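PDB 3EUO: type III Pentaketide Synthase, which makes pentaketides as a fungal type III polyketide synthase of the chalcone synthase family, extending an acyl starter by repeated condensation. Local coordinates for the interface of chains A and B. Residues are numbered along the deposited sequence; one frame, centred on the assembly and turned at random. Chains: chain A/B, Type III Pentaketide Synthase.

Contact 1: the interface of chains A and B. Residues chain A 70-71, 74, 114, 246; chain B 70, 245-247, 250.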
# COMPACT_ATOMS: atom_id res chain seq x y z
N VAL A 70 -11.28 11.46 11.03
CA VAL A 70 -10.23 10.95 10.17
C VAL A 70 -10.04 11.85 8.94
O VAL A 70 -8.93 11.99 8.43
CB VAL A 70 -10.47 9.45 9.81
CG1 VAL A 70 -11.78 9.26 9.05
CG2 VAL A 70 -9.28 8.85 9.06
N LYS A 71 -11.12 12.51 8.49
CA LYS A 71 -11.04 13.49 7.40
C LYS A 71 -10.23 14.72 7.82
O LYS A 71 -9.43 15.25 7.04
CB LYS A 71 -12.44 13.92 6.96
CG LYS A 71 -12.46 14.97 5.84
CD LYS A 71 -13.88 15.33 5.44
CE LYS A 71 -13.92 16.25 4.23
NZ LYS A 71 -13.51 15.54 2.96
N HIS A 74 -6.65 13.87 7.98
CA HIS A 74 -6.07 13.81 6.65
C HIS A 74 -5.64 15.20 6.17
O HIS A 74 -4.57 15.36 5.58
CB HIS A 74 -7.00 13.17 5.62
CG HIS A 74 -6.46 13.25 4.23
ND1 HIS A 74 -6.93 14.16 3.30
CD2 HIS A 74 -5.43 12.60 3.63
CE1 HIS A 74 -6.24 14.03 2.18
NE2 HIS A 74 -5.33 13.09 2.36
N SER A 114 -4.95 7.79 4.98
CA SER A 114 -5.55 7.06 3.86
C SER A 114 -6.07 8.09 2.88
O SER A 114 -6.74 9.05 3.28
CB SER A 114 -6.70 6.18 4.34
OG SER A 114 -7.33 5.56 3.23
N ASP A 246 -10.90 3.97 12.24
CA ASP A 246 -11.88 4.51 13.18
C ASP A 246 -12.36 5.86 12.65
O ASP A 246 -11.61 6.54 11.95
CB ASP A 246 -11.22 4.73 14.54
CG ASP A 246 -12.22 4.90 15.66
OD1 ASP A 246 -12.66 3.87 16.22
OD2 ASP A 246 -12.56 6.06 15.99
N VAL B 70 -16.57 4.03 9.57
CA VAL B 70 -15.49 3.36 8.85
C VAL B 70 -15.02 2.10 9.62
O VAL B 70 -14.56 1.13 9.02
CB VAL B 70 -14.33 4.36 8.52
CG1 VAL B 70 -13.73 4.94 9.78
CG2 VAL B 70 -13.28 3.71 7.62
N VAL B 245 -10.86 9.73 2.55
CA VAL B 245 -11.18 9.08 3.83
C VAL B 245 -12.13 9.96 4.65
O VAL B 245 -12.06 11.19 4.60
CB VAL B 245 -9.91 8.64 4.62
CG1 VAL B 245 -9.19 9.84 5.24
CG2 VAL B 245 -10.27 7.61 5.68
N ASP B 246 -13.01 9.31 5.41
CA ASP B 246 -14.13 9.99 6.06
C ASP B 246 -14.55 9.14 7.26
O ASP B 246 -14.32 7.94 7.27
CB ASP B 246 -15.29 10.07 5.06
CG ASP B 246 -16.38 11.03 5.50
OD1 ASP B 246 -16.28 12.23 5.17
OD2 ASP B 246 -17.34 10.59 6.15
N PRO B 247 -15.12 9.77 8.30
CA PRO B 247 -15.70 8.92 9.35
C PRO B 247 -16.72 7.88 8.85
O PRO B 247 -16.93 6.86 9.53
CB PRO B 247 -16.35 9.93 10.31
CG PRO B 247 -16.38 11.23 9.57
CD PRO B 247 -15.22 11.20 8.63
N TRP B 250 -15.14 6.21 2.73
CA TRP B 250 -14.45 7.04 1.74
C TRP B 250 -15.49 7.69 0.84
O TRP B 250 -16.47 7.04 0.46
CB TRP B 250 -13.44 6.22 0.92
CG TRP B 250 -12.24 5.78 1.71
CD1 TRP B 250 -11.01 6.39 1.76
CD2 TRP B 250 -12.15 4.64 2.57
NE1 TRP B 250 -10.17 5.70 2.60
CE2 TRP B 250 -10.85 4.62 3.11
CE3 TRP B 250 -13.05 3.64 2.94
CZ2 TRP B 250 -10.42 3.63 4.00
CZ3 TRP B 250 -12.63 2.65 3.83
CH2 TRP B 250 -11.32 2.67 4.36
O HOH W 1 -8.30 11.08 2.17
O HOH W 2 -14.25 12.80 3.45
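A:Lys71 reaches water 2 with its side-chain amine NZ, and chain B holds the same water with two oxygens. B:Asp246 OD1, a carboxylate oxygen, lies 2.7 Å from water 2, and the backbone B:Val245 O is 2.9 Å from it. The lysine chain is extended until chi4 (71°), where it bends to bring NZ to the water. NZ does not touch the acid directly, but the opposite charges probably favour the contact. A second water, water 1, links A:Ser114 O to B:Val245 N, and sits over one face of the A:His74 ring. A direct hydrogen bond runs from the indole B:Trp250 NE1 to the hydroxyl A:Ser114 OG, at 2.9 Å. OG lies nearly in the indole plane, at the ring edge, and the bond is fairly straight (154° at H). A phenylalanine in place of B:Trp250 would lack the N-H and would probably leave A:Ser114 OG without this donor. The apolar part centres on B:Val245. Its CG2 meets A:Val70 CG2 at 3.7 Å, the two side chains crossing at about a right angle. A:Val70 CG1 lies over the peptide joining B:Asp246 to B:Pro247. B:Val70 CG1 packs likewise on the A:Asp246 backbone. In this two-fold interface, probably that of the homodimer, the start of helix 70-96 and the A:Ser114 loop meet the partner's strands 241-246 and 249-254.

Contact 2: the interface of chains A and B. Residues chain A 136, 152, 155-156; chain B 136, 152, 155-156.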
# COMPACT_ATOMS: atom_id res chain seq x y z
N VAL A 136 4.79 2.69 -5.51
CA VAL A 136 4.22 1.71 -4.60
C VAL A 136 3.98 2.43 -3.28
O VAL A 136 4.94 2.92 -2.65
CB VAL A 136 5.20 0.53 -4.37
CG1 VAL A 136 4.78 -0.32 -3.16
CG2 VAL A 136 5.31 -0.34 -5.62
N THR A 152 11.28 -4.08 -0.35
CA THR A 152 10.48 -4.00 -1.56
C THR A 152 11.25 -3.27 -2.65
O THR A 152 11.35 -3.75 -3.77
CB THR A 152 9.13 -3.33 -1.30
OG1 THR A 152 8.42 -4.07 -0.30
CG2 THR A 152 8.29 -3.28 -2.58
N ASN A 155 13.94 -5.53 -4.17
CA ASN A 155 13.37 -6.44 -5.17
C ASN A 155 13.09 -5.71 -6.49
O ASN A 155 13.36 -6.24 -7.57
CB ASN A 155 12.09 -7.09 -4.64
CG ASN A 155 12.35 -8.06 -3.49
OD1 ASN A 155 13.43 -8.63 -3.37
ND2 ASN A 155 11.32 -8.28 -2.66
N LEU A 156 12.56 -4.49 -6.39
CA LEU A 156 12.25 -3.68 -7.57
C LEU A 156 13.52 -3.27 -8.31
O LEU A 156 13.57 -3.33 -9.55
CB LEU A 156 11.40 -2.46 -7.17
CG LEU A 156 10.00 -2.76 -6.61
CD1 LEU A 156 9.39 -1.46 -6.11
CD2 LEU A 156 9.09 -3.41 -7.65
N VAL B 136 3.13 -7.14 -0.36
CA VAL B 136 2.95 -5.73 -0.69
C VAL B 136 1.44 -5.47 -0.70
O VAL B 136 0.70 -6.13 -1.44
CB VAL B 136 3.56 -5.39 -2.08
CG1 VAL B 136 3.05 -4.04 -2.59
CG2 VAL B 136 5.10 -5.40 -2.02
N THR B 152 3.48 -4.18 -10.67
CA THR B 152 4.34 -4.30 -9.51
C THR B 152 4.84 -5.74 -9.35
O THR B 152 6.03 -5.97 -9.15
CB THR B 152 3.62 -3.81 -8.23
OG1 THR B 152 3.24 -2.44 -8.41
CG2 THR B 152 4.54 -3.94 -7.01
N ASN B 155 7.61 -6.56 -11.85
CA ASN B 155 8.91 -6.06 -11.38
C ASN B 155 9.49 -6.95 -10.30
O ASN B 155 10.69 -7.25 -10.31
CB ASN B 155 8.79 -4.61 -10.89
CG ASN B 155 8.52 -3.63 -12.02
OD1 ASN B 155 8.92 -3.86 -13.17
ND2 ASN B 155 7.85 -2.53 -11.70
N LEU B 156 8.64 -7.40 -9.39
CA LEU B 156 9.09 -8.27 -8.30
C LEU B 156 9.54 -9.63 -8.83
O LEU B 156 10.58 -10.15 -8.40
CB LEU B 156 8.00 -8.40 -7.23
CG LEU B 156 7.66 -7.11 -6.45
CD1 LEU B 156 6.45 -7.36 -5.57
CD2 LEU B 156 8.84 -6.63 -5.63
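Helix 145-162 begins two residues after Cys143, the catalytic nucleophile of this family, here seen oxidised to 3-sulfinoalanine. The helix packs against its own copy across the two-fold axis, and strand 134-138 lies beside it. Homodimers are the rule among type III polyketide synthases, so this is probably part of the biological dimer interface. The contacts described here are apolar.

A:Leu156 and B:Leu156 meet at the axis. Their CD2 methyls are 3.8 Å apart, and the side chains pass each other at a slant. In A:Leu156, CG stands opposite the carbonyl carbon (chi1 -64°). CD1 then continues the extended chain (chi2 173°), while CD2 branches off towards chain B. The same methyl also rests against the preceding residue of the other helix. A:Leu156 CD2 is 3.5 Å from B:Asn155 CB, and B:Leu156 CD2 is 3.4 Å from A:Asn155 CB. Each leucine therefore packs against both the leucine and the asparagine of its partner. The asparagine makes this contact with its CB methylene, not with its amide. Each leucine has 52 Å² hidden by the other chain, more than any other residue of the patch.

One turn earlier on the helix, A:Thr152 turns its methyl to the partner strand. CG2 lies opposite the backbone N and meets B:Val136 CG2 at 3.9 Å. The hydroxyl A:Thr152 OG1 lies close to the same valine methyl, at 4.0 Å, so both branches of the threonine face this methyl from one side. The twin pair, A:Val136 CG2 and B:Thr152 CG2, is also 3.9 Å apart. The other branch of each valine points to the axis. There the two valines cross at about a right angle, with A:Val136 CG1 4.1 Å from B:Val136 CG1.

Contact 1 and contact 2 belong to the same two-fold interface. Their centres are about 27 Å apart. They share no residue and no helix or strand. Both lie at or beside the two-fold axis, separated along it. Contact 2 brings Leu156 and Val136 against their own copies, Leu156 against Asn155 and Val136 against Thr152. Contact 1 shows mainly one of two symmetric halves. It mixes a direct hydrogen bond, bridging waters and valine packing, whereas the contacts described in contact 2 are mainly between aliphatic carbons, mostly methyls. Together they probably fix the relative position of the subunits at separate points.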